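Local coordinates for protein MIP07328p (Drosophila melanogaster, PDB 6FKK) that probably acts as a chemorepellent axon guidance cue that binds semaphorin receptors through its extracellular region, at residues V198-R212 against E269-S283. Residues are numbered along the deposited sequence; the frame is centred on the assembly and turned at random.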
loop_
_atom_site.group_PDB
_atom_site.type_symbol
_atom_site.label_atom_id
_atom_site.label_comp_id
_atom_site.label_asym_id
_atom_site.label_seq_id
_atom_site.Cartn_x
_atom_site.Cartn_y
_atom_site.Cartn_z
ATOM N N VAL A 198 3.184 6.370 -0.930
ATOM C CA VAL A 198 3.163 4.922 -0.750
ATOM C C VAL A 198 2.004 4.248 -1.468
ATOM O O VAL A 198 1.976 3.009 -1.526
ATOM C CB VAL A 198 3.143 4.536 0.746
ATOM C CG1 VAL A 198 4.262 5.239 1.504
ATOM C CG2 VAL A 198 1.788 4.848 1.359
ATOM N N GLY A 199 1.048 4.999 -2.009
ATOM C CA GLY A 199 -0.056 4.376 -2.715
ATOM C C GLY A 199 -1.171 5.316 -3.124
ATOM O O GLY A 199 -1.286 6.431 -2.606
ATOM N N ALA A 200 -2.006 4.866 -4.060
ATOM C CA ALA A 200 -3.138 5.644 -4.542
ATOM C C ALA A 200 -4.291 4.698 -4.837
ATOM O O ALA A 200 -4.111 3.700 -5.540
ATOM C CB ALA A 200 -2.770 6.447 -5.795
ATOM N N ILE A 201 -5.469 5.006 -4.295
ATOM C CA ILE A 201 -6.651 4.164 -4.448
ATOM C C ILE A 201 -7.799 5.014 -4.972
ATOM O O ILE A 201 -8.043 6.116 -4.467
ATOM C CB ILE A 201 -7.058 3.490 -3.125
ATOM C CG1 ILE A 201 -5.855 2.832 -2.442
ATOM C CG2 ILE A 201 -8.139 2.461 -3.387
ATOM C CD1 ILE A 201 -5.370 1.576 -3.127
ATOM N N GLU A 202 -8.508 4.497 -5.972
ATOM C CA GLU A 202 -9.728 5.115 -6.470
ATOM C C GLU A 202 -10.920 4.617 -5.662
ATOM O O GLU A 202 -11.015 3.425 -5.352
ATOM C CB GLU A 202 -9.924 4.791 -7.954
ATOM C CG GLU A 202 -11.228 5.300 -8.550
ATOM C CD GLU A 202 -11.566 4.631 -9.871
ATOM O OE1 GLU A 202 -10.814 3.726 -10.292
ATOM O OE2 GLU A 202 -12.585 5.008 -10.488
ATOM N N ARG A 203 -11.829 5.530 -5.322
ATOM C CA ARG A 203 -12.981 5.160 -4.500
ATOM C C ARG A 203 -14.059 6.229 -4.603
ATOM O O ARG A 203 -13.807 7.393 -4.273
ATOM C CB ARG A 203 -12.564 4.966 -3.044
ATOM C CG ARG A 203 -13.707 4.620 -2.103
ATOM C CD ARG A 203 -14.134 3.169 -2.247
ATOM N NE ARG A 203 -15.092 2.787 -1.214
ATOM C CZ ARG A 203 -15.431 1.533 -0.939
ATOM N NH1 ARG A 203 -14.884 0.533 -1.618
ATOM N NH2 ARG A 203 -16.312 1.277 0.019
ATOM N N ASN A 204 -15.249 5.828 -5.061
ATOM C CA ASN A 204 -16.477 6.618 -4.939
ATOM C C ASN A 204 -16.323 8.022 -5.522
ATOM O O ASN A 204 -16.692 9.024 -4.905
ATOM C CB ASN A 204 -16.934 6.686 -3.479
ATOM C CG ASN A 204 -17.421 5.350 -2.956
ATOM O OD1 ASN A 204 -17.877 4.500 -3.721
ATOM N ND2 ASN A 204 -17.335 5.160 -1.644
ATOM N N GLY A 205 -15.781 8.092 -6.732
ATOM C CA GLY A 205 -15.602 9.370 -7.382
ATOM C C GLY A 205 -14.414 10.173 -6.901
ATOM O O GLY A 205 -14.167 11.262 -7.434
ATOM N N TYR A 206 -13.677 9.678 -5.912
ATOM C CA TYR A 206 -12.451 10.304 -5.443
ATOM C C TYR A 206 -11.247 9.470 -5.862
ATOM O O TYR A 206 -11.368 8.310 -6.270
ATOM C CB TYR A 206 -12.454 10.467 -3.917
ATOM C CG TYR A 206 -13.617 11.251 -3.357
ATOM C CD1 TYR A 206 -13.610 12.639 -3.363
ATOM C CD2 TYR A 206 -14.714 10.602 -2.803
ATOM C CE1 TYR A 206 -14.669 13.361 -2.845
ATOM C CE2 TYR A 206 -15.781 11.316 -2.283
ATOM C CZ TYR A 206 -15.752 12.694 -2.309
ATOM O OH TYR A 206 -16.807 13.415 -1.795
ATOM N N VAL A 207 -10.074 10.083 -5.757
ATOM C CA VAL A 207 -8.800 9.380 -5.822
ATOM C C VAL A 207 -8.056 9.695 -4.536
ATOM O O VAL A 207 -7.773 10.864 -4.246
ATOM C CB VAL A 207 -7.972 9.777 -7.053
ATOM C CG1 VAL A 207 -6.634 9.059 -7.035
ATOM C CG2 VAL A 207 -8.729 9.447 -8.327
ATOM N N LEU A 208 -7.763 8.661 -3.755
ATOM C CA LEU A 208 -7.100 8.807 -2.470
ATOM C C LEU A 208 -5.608 8.544 -2.627
ATOM O O LEU A 208 -5.204 7.608 -3.319
ATOM C CB LEU A 208 -7.698 7.844 -1.442
ATOM C CG LEU A 208 -9.218 7.892 -1.267
ATOM C CD1 LEU A 208 -9.706 6.669 -0.511
ATOM C CD2 LEU A 208 -9.638 9.162 -0.548
ATOM N N PHE A 209 -4.795 9.379 -1.985
ATOM C CA PHE A 209 -3.348 9.223 -1.977
ATOM C C PHE A 209 -2.863 9.056 -0.545
ATOM O O PHE A 209 -3.351 9.731 0.366
ATOM C CB PHE A 209 -2.650 10.425 -2.626
ATOM C CG PHE A 209 -2.981 10.607 -4.078
ATOM C CD1 PHE A 209 -4.102 11.326 -4.459
ATOM C CD2 PHE A 209 -2.171 10.063 -5.062
ATOM C CE1 PHE A 209 -4.411 11.497 -5.792
ATOM C CE2 PHE A 209 -2.475 10.230 -6.397
ATOM C CZ PHE A 209 -3.598 10.947 -6.764
ATOM N N PHE A 210 -1.902 8.157 -0.350
ATOM C CA PHE A 210 -1.330 7.886 0.961
ATOM C C PHE A 210 0.164 8.167 0.918
ATOM O O PHE A 210 0.862 7.687 0.019
ATOM C CB PHE A 210 -1.598 6.440 1.388
ATOM C CG PHE A 210 -3.057 6.122 1.563
ATOM C CD1 PHE A 210 -3.839 5.776 0.474
ATOM C CD2 PHE A 210 -3.648 6.180 2.815
ATOM C CE1 PHE A 210 -5.181 5.488 0.629
ATOM C CE2 PHE A 210 -4.989 5.892 2.977
ATOM C CZ PHE A 210 -5.757 5.546 1.883
ATOM N N PHE A 211 0.648 8.942 1.886
ATOM C CA PHE A 211 2.040 9.367 1.889
ATOM C C PHE A 211 2.416 9.844 3.284
ATOM O O PHE A 211 1.560 10.055 4.146
ATOM C CB PHE A 211 2.287 10.473 0.857
ATOM C CG PHE A 211 1.512 11.736 1.121
ATOM C CD1 PHE A 211 0.212 11.875 0.661
ATOM C CD2 PHE A 211 2.087 12.786 1.821
ATOM C CE1 PHE A 211 -0.503 13.035 0.900
ATOM C CE2 PHE A 211 1.379 13.948 2.062
ATOM C CZ PHE A 211 0.082 14.073 1.601
ATOM N N ARG A 212 3.720 10.012 3.490
ATOM C CA ARG A 212 4.268 10.618 4.691
ATOM C C ARG A 212 4.990 11.901 4.303
ATOM O O ARG A 212 5.559 12.001 3.211
ATOM C CB ARG A 212 5.225 9.664 5.415
ATOM C CG ARG A 212 6.385 9.185 4.562
ATOM C CD ARG A 212 7.233 8.161 5.303
ATOM N NE ARG A 212 8.380 7.721 4.512
ATOM C CZ ARG A 212 8.354 6.695 3.667
ATOM N NH1 ARG A 212 7.236 6.000 3.505
ATOM N NH2 ARG A 212 9.443 6.363 2.985
ATOM N N GLU A 269 5.175 7.019 10.529
ATOM C CA GLU A 269 5.750 6.937 9.186
ATOM C C GLU A 269 5.171 5.726 8.462
ATOM O O GLU A 269 5.631 4.596 8.656
ATOM C CB GLU A 269 7.274 6.876 9.251
ATOM C CG GLU A 269 7.910 8.139 9.809
ATOM C CD GLU A 269 9.417 8.158 9.650
ATOM O OE1 GLU A 269 9.998 7.097 9.336
ATOM O OE2 GLU A 269 10.020 9.235 9.836
ATOM N N ILE A 270 4.167 5.968 7.618
ATOM C CA ILE A 270 3.569 4.895 6.835
ATOM C C ILE A 270 4.575 4.395 5.805
ATOM O O ILE A 270 5.417 5.151 5.301
ATOM C CB ILE A 270 2.266 5.381 6.173
ATOM C CG1 ILE A 270 1.468 4.205 5.613
ATOM C CG2 ILE A 270 2.561 6.395 5.080
ATOM C CD1 ILE A 270 0.063 4.582 5.204
ATOM N N GLN A 271 4.501 3.100 5.497
ATOM C CA GLN A 271 5.508 2.472 4.651
ATOM C C GLN A 271 4.881 1.744 3.470
ATOM O O GLN A 271 5.492 1.653 2.400
ATOM C CB GLN A 271 6.362 1.502 5.471
ATOM C CG GLN A 271 7.186 2.161 6.565
ATOM C CD GLN A 271 8.292 3.037 6.014
ATOM O OE1 GLN A 271 8.858 2.750 4.959
ATOM N NE2 GLN A 271 8.601 4.117 6.722
ATOM N N ALA A 272 3.670 1.222 3.652
ATOM C CA ALA A 272 2.994 0.471 2.604
ATOM C C ALA A 272 1.510 0.380 2.923
ATOM O O ALA A 272 1.106 0.458 4.086
ATOM C CB ALA A 272 3.581 -0.936 2.449
ATOM N N ILE A 273 0.705 0.211 1.873
ATOM C CA ILE A 273 -0.725 -0.023 2.011
ATOM C C ILE A 273 -1.122 -1.176 1.101
ATOM O O ILE A 273 -0.415 -1.534 0.157
ATOM C CB ILE A 273 -1.573 1.224 1.680
ATOM C CG1 ILE A 273 -1.438 1.588 0.199
ATOM C CG2 ILE A 273 -1.184 2.395 2.570
ATOM C CD1 ILE A 273 -2.426 2.636 -0.263
ATOM N N SER A 274 -2.264 -1.757 1.404
ATOM C CA SER A 274 -2.882 -2.799 0.609
ATOM C C SER A 274 -4.033 -2.223 -0.197
ATOM O O SER A 274 -4.504 -1.115 0.079
ATOM C CB SER A 274 -3.395 -3.921 1.518
ATOM O OG SER A 274 -4.489 -3.472 2.299
ATOM N N PRO A 275 -4.512 -2.937 -1.216
ATOM C CA PRO A 275 -5.741 -2.508 -1.893
ATOM C C PRO A 275 -6.913 -2.513 -0.925
ATOM O O PRO A 275 -6.839 -3.048 0.184
ATOM C CB PRO A 275 -5.926 -3.547 -3.004
ATOM C CG PRO A 275 -4.568 -4.119 -3.220
ATOM C CD PRO A 275 -3.897 -4.099 -1.880
ATOM N N ILE A 276 -8.018 -1.900 -1.354
ATOM C CA ILE A 276 -9.211 -1.897 -0.518
ATOM C C ILE A 276 -9.699 -3.325 -0.336
ATOM O O ILE A 276 -9.938 -4.050 -1.309
ATOM C CB ILE A 276 -10.303 -1.005 -1.124
ATOM C CG1 ILE A 276 -9.888 0.464 -1.054
ATOM C CG2 ILE A 276 -11.619 -1.208 -0.386
ATOM C CD1 ILE A 276 -10.987 1.420 -1.458
ATOM N N VAL A 277 -9.833 -3.739 0.919
ATOM C CA VAL A 277 -10.265 -5.084 1.277
ATOM C C VAL A 277 -11.732 -5.037 1.676
ATOM O O VAL A 277 -12.163 -4.126 2.396
ATOM C CB VAL A 277 -9.393 -5.653 2.414
ATOM C CG1 VAL A 277 -9.994 -6.930 2.967
ATOM C CG2 VAL A 277 -7.980 -5.902 1.917
ATOM N N GLU A 278 -12.505 -6.010 1.204
ATOM C CA GLU A 278 -13.927 -6.107 1.522
ATOM C C GLU A 278 -14.102 -7.170 2.602
ATOM O O GLU A 278 -14.109 -8.369 2.313
ATOM C CB GLU A 278 -14.741 -6.431 0.273
ATOM C CG GLU A 278 -14.683 -5.356 -0.802
ATOM C CD GLU A 278 -15.343 -4.055 -0.377
ATOM O OE1 GLU A 278 -16.188 -4.078 0.544
ATOM O OE2 GLU A 278 -15.015 -3.004 -0.968
ATOM N N SER A 279 -14.235 -6.727 3.848
ATOM C CA SER A 279 -14.445 -7.613 4.992
ATOM C C SER A 279 -15.881 -7.398 5.461
ATOM O O SER A 279 -16.164 -6.495 6.252
ATOM C CB SER A 279 -13.433 -7.340 6.110
ATOM O OG SER A 279 -12.097 -7.470 5.653
ATOM N N GLY A 280 -16.787 -8.234 4.964
ATOM C CA GLY A 280 -18.190 -8.063 5.295
ATOM C C GLY A 280 -18.737 -6.782 4.698
ATOM O O GLY A 280 -18.485 -6.448 3.534
ATOM N N SER A 281 -19.490 -6.043 5.508
ATOM C CA SER A 281 -20.072 -4.782 5.070
ATOM C C SER A 281 -19.090 -3.622 5.138
ATOM O O SER A 281 -19.476 -2.487 4.842
ATOM C CB SER A 281 -21.308 -4.456 5.912
ATOM O OG SER A 281 -20.956 -4.270 7.272
ATOM N N LYS A 282 -17.839 -3.876 5.510
ATOM C CA LYS A 282 -16.861 -2.826 5.746
ATOM C C LYS A 282 -15.743 -2.900 4.716
ATOM O O LYS A 282 -15.247 -3.985 4.398
ATOM C CB LYS A 282 -16.283 -2.934 7.159
ATOM C CG LYS A 282 -17.345 -2.999 8.242
ATOM C CD LYS A 282 -16.731 -3.017 9.628
ATOM C CE LYS A 282 -17.810 -3.099 10.694
ATOM N NZ LYS A 282 -18.811 -2.009 10.539
ATOM N N SER A 283 -15.359 -1.737 4.195
ATOM C CA SER A 283 -14.246 -1.612 3.263
ATOM C C SER A 283 -13.021 -1.144 4.040
ATOM O O SER A 283 -13.050 -0.079 4.666
ATOM C CB SER A 283 -14.581 -0.631 2.139
ATOM O OG SER A 283 -15.820 -0.952 1.529
#
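Two beta hairpins of the sema domain's propeller pack through their side chains: Ile201 and Ile273, branched residues suited to strands, meet tip to tip, with Ile201 CG1 4.1 Å from Ile273 CD1. That same CD1 approaches Phe210 CD1 to 3.5 Å. The chi1 of Ile273 (66°) sets CG1 between the backbone N and carbonyl carbon, sending CD1 toward Gly199 CA, a spot that suits glycine. Gly199 and Val198 together face Phe210 in a classic beta bulge of the hairpin 198-212, and Val198 CG2 lies 4.0 Å from Ile273 CG2. In the sema-domain beta-propeller, antiparallel sheets form blades set radially round a central axis. Ile276 crosses Ile201 obliquely and the aliphatic part of Arg203 at about a right angle, its CD1 3.7 Å from Arg203 CD. The arginine, bent at chi2 (76°), donates from NH2 to Ser283 OG (2.7 Å), the hydroxyl tilted from the guanidinium plane, while NH1 makes a nearly coplanar salt bridge with Glu278 OE2 (3.6 Å). A leucine in its place would probably leave Glu278 without this charged mate and Ser283 without its donor. At the other end, Arg212 NH1 bonds weakly to Ile270 O, with Gln271 NE2 over one guanidinium face.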